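Local coordinates for hydrazine synthase subunit beta (Candidatus Kuenenia stuttgartiensis, PDB 5C2V), which forms part of the hydrazine synthase complex, which condenses nitric oxide with ammonium, and may modulate passage of hydroxylamine through a tunnel between the gamma and alpha active sites, at residues V147-I159 and N167-R179. Numbering follows the deposited sequence.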
loop_
_atom_site.group_PDB
_atom_site.type_symbol
_atom_site.label_atom_id
_atom_site.label_comp_id
_atom_site.label_asym_id
_atom_site.label_seq_id
_atom_site.Cartn_x
_atom_site.Cartn_y
_atom_site.Cartn_z
ATOM N N VAL B 147 6.592 35.609 40.263
ATOM C CA VAL B 147 5.218 35.325 40.647
ATOM C C VAL B 147 4.274 35.801 39.553
ATOM O O VAL B 147 4.712 36.389 38.571
ATOM C CB VAL B 147 4.852 36.010 41.972
ATOM C CG1 VAL B 147 5.641 35.399 43.119
ATOM C CG2 VAL B 147 5.100 37.508 41.879
ATOM N N GLU B 148 2.985 35.523 39.712
ATOM C CA GLU B 148 1.955 36.114 38.862
ATOM C C GLU B 148 0.633 36.178 39.622
ATOM O O GLU B 148 0.303 35.256 40.367
ATOM C CB GLU B 148 1.805 35.318 37.561
ATOM C CG GLU B 148 0.638 35.734 36.670
ATOM C CD GLU B 148 0.924 36.969 35.832
ATOM O OE1 GLU B 148 0.551 36.977 34.640
ATOM O OE2 GLU B 148 1.500 37.941 36.362
ATOM N N ILE B 149 -0.138 37.240 39.414
ATOM C CA ILE B 149 -1.427 37.368 40.086
ATOM C C ILE B 149 -2.584 37.152 39.114
ATOM O O ILE B 149 -2.598 37.701 38.012
ATOM C CB ILE B 149 -1.582 38.742 40.765
ATOM C CG1 ILE B 149 -0.381 39.029 41.667
ATOM C CG2 ILE B 149 -2.874 38.802 41.566
ATOM C CD1 ILE B 149 -0.495 40.323 42.440
ATOM N N SER B 150 -3.547 36.339 39.536
ATOM C CA SER B 150 -4.730 36.044 38.737
ATOM C C SER B 150 -5.583 37.296 38.527
ATOM O O SER B 150 -5.541 38.217 39.342
ATOM C CB SER B 150 -5.551 34.943 39.409
ATOM O OG SER B 150 -5.954 35.330 40.711
ATOM N N PRO B 151 -6.354 37.335 37.426
ATOM C CA PRO B 151 -7.209 38.487 37.109
ATOM C C PRO B 151 -8.217 38.825 38.208
ATOM O O PRO B 151 -8.571 39.994 38.360
ATOM C CB PRO B 151 -7.933 38.050 35.827
ATOM C CG PRO B 151 -7.748 36.567 35.750
ATOM C CD PRO B 151 -6.420 36.309 36.373
ATOM N N ASP B 152 -8.671 37.826 38.959
ATOM C CA ASP B 152 -9.588 38.075 40.067
ATOM C C ASP B 152 -8.816 38.476 41.322
ATOM O O ASP B 152 -9.401 38.924 42.307
ATOM C CB ASP B 152 -10.460 36.847 40.344
ATOM C CG ASP B 152 -9.645 35.609 40.652
ATOM O OD1 ASP B 152 -8.619 35.390 39.978
ATOM O OD2 ASP B 152 -10.033 34.854 41.568
ATOM N N GLY B 153 -7.498 38.309 41.275
ATOM C CA GLY B 153 -6.618 38.769 42.334
ATOM C C GLY B 153 -6.744 38.044 43.659
ATOM O O GLY B 153 -6.278 38.540 44.684
ATOM N N LYS B 154 -7.398 36.887 43.657
ATOM C CA LYS B 154 -7.507 36.080 44.867
ATOM C C LYS B 154 -6.471 34.958 44.942
ATOM O O LYS B 154 -6.406 34.237 45.939
ATOM C CB LYS B 154 -8.915 35.498 44.980
ATOM C CG LYS B 154 -10.001 36.498 44.629
ATOM C CD LYS B 154 -11.382 35.880 44.707
ATOM C CE LYS B 154 -12.440 36.883 44.279
ATOM N NZ LYS B 154 -13.787 36.264 44.179
ATOM N N THR B 155 -5.659 34.814 43.899
ATOM C CA THR B 155 -4.659 33.749 43.861
ATOM C C THR B 155 -3.326 34.218 43.283
ATOM O O THR B 155 -3.282 35.072 42.396
ATOM C CB THR B 155 -5.153 32.534 43.048
ATOM O OG1 THR B 155 -5.853 32.987 41.883
ATOM C CG2 THR B 155 -6.086 31.672 43.886
ATOM N N LEU B 156 -2.244 33.643 43.796
ATOM C CA LEU B 156 -0.891 34.035 43.420
ATOM C C LEU B 156 -0.054 32.803 43.086
ATOM O O LEU B 156 0.207 31.978 43.953
ATOM C CB LEU B 156 -0.252 34.834 44.565
ATOM C CG LEU B 156 1.134 35.487 44.476
ATOM C CD1 LEU B 156 2.255 34.497 44.784
ATOM C CD2 LEU B 156 1.357 36.158 43.133
ATOM N N VAL B 157 0.384 32.683 41.837
ATOM C CA VAL B 157 1.205 31.541 41.449
ATOM C C VAL B 157 2.684 31.903 41.491
ATOM O O VAL B 157 3.068 33.023 41.157
ATOM C CB VAL B 157 0.844 31.018 40.041
ATOM C CG1 VAL B 157 -0.550 30.416 40.041
ATOM C CG2 VAL B 157 0.958 32.125 39.007
ATOM N N ALA B 158 3.511 30.957 41.919
ATOM C CA ALA B 158 4.951 31.186 41.966
ATOM C C ALA B 158 5.720 30.011 41.380
ATOM O O ALA B 158 5.596 28.882 41.853
ATOM C CB ALA B 158 5.400 31.448 43.393
ATOM N N ILE B 159 6.510 30.277 40.346
ATOM C CA ILE B 159 7.385 29.250 39.804
ATOM C C ILE B 159 8.583 29.066 40.720
ATOM O O ILE B 159 9.314 30.015 41.014
ATOM C CB ILE B 159 7.876 29.584 38.383
ATOM C CG1 ILE B 159 8.298 31.051 38.288
ATOM C CG2 ILE B 159 6.794 29.272 37.363
ATOM C CD1 ILE B 159 8.973 31.404 36.987
ATOM N N ASN B 167 12.600 17.618 39.329
ATOM C CA ASN B 167 11.193 17.963 39.383
ATOM C C ASN B 167 11.040 19.314 40.058
ATOM O O ASN B 167 11.238 19.454 41.264
ATOM C CB ASN B 167 10.397 16.891 40.130
ATOM C CG ASN B 167 10.858 15.485 39.798
ATOM O OD1 ASN B 167 10.371 14.866 38.850
ATOM N ND2 ASN B 167 11.796 14.972 40.582
ATOM N N ARG B 168 10.681 20.307 39.254
ATOM C CA ARG B 168 10.553 21.674 39.728
ATOM C C ARG B 168 9.089 22.067 39.632
ATOM O O ARG B 168 8.406 21.715 38.669
ATOM C CB ARG B 168 11.446 22.613 38.915
ATOM C CG ARG B 168 12.931 22.281 39.035
ATOM C CD ARG B 168 13.801 23.263 38.264
ATOM N NE ARG B 168 15.153 22.751 38.056
ATOM C CZ ARG B 168 16.265 23.442 38.288
ATOM N NH1 ARG B 168 16.193 24.686 38.742
ATOM N NH2 ARG B 168 17.450 22.890 38.066
ATOM N N SER B 169 8.604 22.788 40.634
ATOM C CA SER B 169 7.167 22.940 40.803
ATOM C C SER B 169 6.668 24.377 40.767
ATOM O O SER B 169 7.435 25.326 40.597
ATOM C CB SER B 169 6.742 22.293 42.121
ATOM O OG SER B 169 7.453 22.853 43.211
ATOM N N VAL B 170 5.356 24.506 40.924
ATOM C CA VAL B 170 4.679 25.791 40.986
ATOM C C VAL B 170 3.762 25.807 42.203
ATOM O O VAL B 170 2.980 24.874 42.417
ATOM C CB VAL B 170 3.857 26.070 39.711
ATOM C CG1 VAL B 170 3.080 27.369 39.849
ATOM C CG2 VAL B 170 4.763 26.111 38.490
ATOM N N ASP B 171 3.873 26.862 43.004
ATOM C CA ASP B 171 3.054 27.010 44.199
ATOM C C ASP B 171 1.834 27.886 43.946
ATOM O O ASP B 171 1.917 28.910 43.264
ATOM C CB ASP B 171 3.877 27.598 45.346
ATOM C CG ASP B 171 4.610 26.537 46.139
ATOM O OD1 ASP B 171 4.204 25.359 46.076
ATOM O OD2 ASP B 171 5.588 26.884 46.833
ATOM N N PHE B 172 0.704 27.468 44.507
ATOM C CA PHE B 172 -0.525 28.246 44.457
ATOM C C PHE B 172 -0.808 28.856 45.828
ATOM O O PHE B 172 -0.887 28.147 46.831
ATOM C CB PHE B 172 -1.700 27.378 44.001
ATOM C CG PHE B 172 -1.594 26.916 42.573
ATOM C CD1 PHE B 172 -0.892 25.766 42.250
ATOM C CD2 PHE B 172 -2.203 27.631 41.554
ATOM C CE1 PHE B 172 -0.795 25.342 40.938
ATOM C CE2 PHE B 172 -2.111 27.210 40.240
ATOM C CZ PHE B 172 -1.405 26.064 39.932
ATOM N N ILE B 173 -0.948 30.176 45.861
ATOM C CA ILE B 173 -1.144 30.903 47.108
ATOM C C ILE B 173 -2.521 31.550 47.146
ATOM O O ILE B 173 -2.978 32.111 46.150
ATOM C CB ILE B 173 -0.079 32.008 47.300
ATOM C CG1 ILE B 173 1.308 31.514 46.883
ATOM C CG2 ILE B 173 -0.070 32.503 48.739
ATOM C CD1 ILE B 173 1.829 30.389 47.722
ATOM N N ASP B 174 -3.178 31.481 48.299
ATOM C CA ASP B 174 -4.430 32.197 48.490
ATOM C C ASP B 174 -4.108 33.553 49.103
ATOM O O ASP B 174 -3.644 33.633 50.238
ATOM C CB ASP B 174 -5.389 31.406 49.382
ATOM C CG ASP B 174 -6.780 32.008 49.419
ATOM O OD1 ASP B 174 -7.628 31.600 48.598
ATOM O OD2 ASP B 174 -7.025 32.892 50.267
ATOM N N ILE B 175 -4.351 34.614 48.338
ATOM C CA ILE B 175 -3.920 35.958 48.713
ATOM C C ILE B 175 -4.542 36.433 50.023
ATOM O O ILE B 175 -3.844 36.965 50.888
ATOM C CB ILE B 175 -4.238 36.970 47.592
ATOM C CG1 ILE B 175 -3.296 36.742 46.408
ATOM C CG2 ILE B 175 -4.119 38.400 48.101
ATOM C CD1 ILE B 175 -3.330 37.830 45.361
ATOM N N ALA B 176 -5.846 36.230 50.172
ATOM C CA ALA B 176 -6.530 36.592 51.407
ATOM C C ALA B 176 -5.988 35.778 52.580
ATOM O O ALA B 176 -5.845 36.290 53.690
ATOM C CB ALA B 176 -8.030 36.392 51.264
ATOM N N SER B 177 -5.695 34.506 52.326
ATOM C CA SER B 177 -5.146 33.623 53.351
ATOM C C SER B 177 -3.645 33.835 53.555
ATOM O O SER B 177 -3.164 33.870 54.688
ATOM C CB SER B 177 -5.421 32.162 52.991
ATOM O OG SER B 177 -4.989 31.293 54.021
ATOM N N GLY B 178 -2.910 33.977 52.455
ATOM C CA GLY B 178 -1.473 34.184 52.511
ATOM C C GLY B 178 -0.677 32.919 52.781
ATOM O O GLY B 178 0.406 32.973 53.363
ATOM N N ARG B 179 -1.218 31.775 52.368
ATOM C CA ARG B 179 -0.561 30.484 52.583
ATOM C C ARG B 179 -0.637 29.598 51.340
ATOM O O ARG B 179 -1.382 29.893 50.405
ATOM C CB ARG B 179 -1.179 29.750 53.778
ATOM C CG ARG B 179 -1.864 30.644 54.802
ATOM C CD ARG B 179 -2.750 29.830 55.724
ATOM N NE ARG B 179 -2.044 28.680 56.280
ATOM C CZ ARG B 179 -2.621 27.739 57.018
ATOM N NH1 ARG B 179 -3.917 27.810 57.289
ATOM N NH2 ARG B 179 -1.904 26.726 57.484
#
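With CG1 of V157 and CG of F172 each set opposite its own carbonyl carbon (chi1 -67° in both), the two side chains run side by side, and V157 CG1 meets the F172 ring atoms CD2 and CE2 at 3.6 Å, obliquely to the ring. The pair belongs to the second and third strands, 155-160 and 168-174, of a four-stranded antiparallel blade in the beta-propeller. Backbone bonds run both ways in the hydrogen-bonded pairs L156–I173 and A158–D171; V157–F172, between them, is a non-hydrogen-bonded pair. On the face shared with V157 and F172, I159 CG2 touches V170 CG2 at 3.9 Å, while strand 190-197 of the following blade packs on V157 and I159.

The opposite face carries L156, whose CG is trans to the backbone N (chi1 -176°); its CD1 lies 3.8 Å from I173 CG1, the two side chains pointing the same way. D171 also faces this side, and its OD2 accepts a hydrogen bond from S140 N. Beyond D174 the chain leaves the strand, yet I175 N still donates to K154 O at 3.2 Å, approaching from well above the carbonyl plane. I175 packs its CG1 on L156 CB and crosses I149 at about a right angle, its CD1 lying 3.9 Å from I149 CG2.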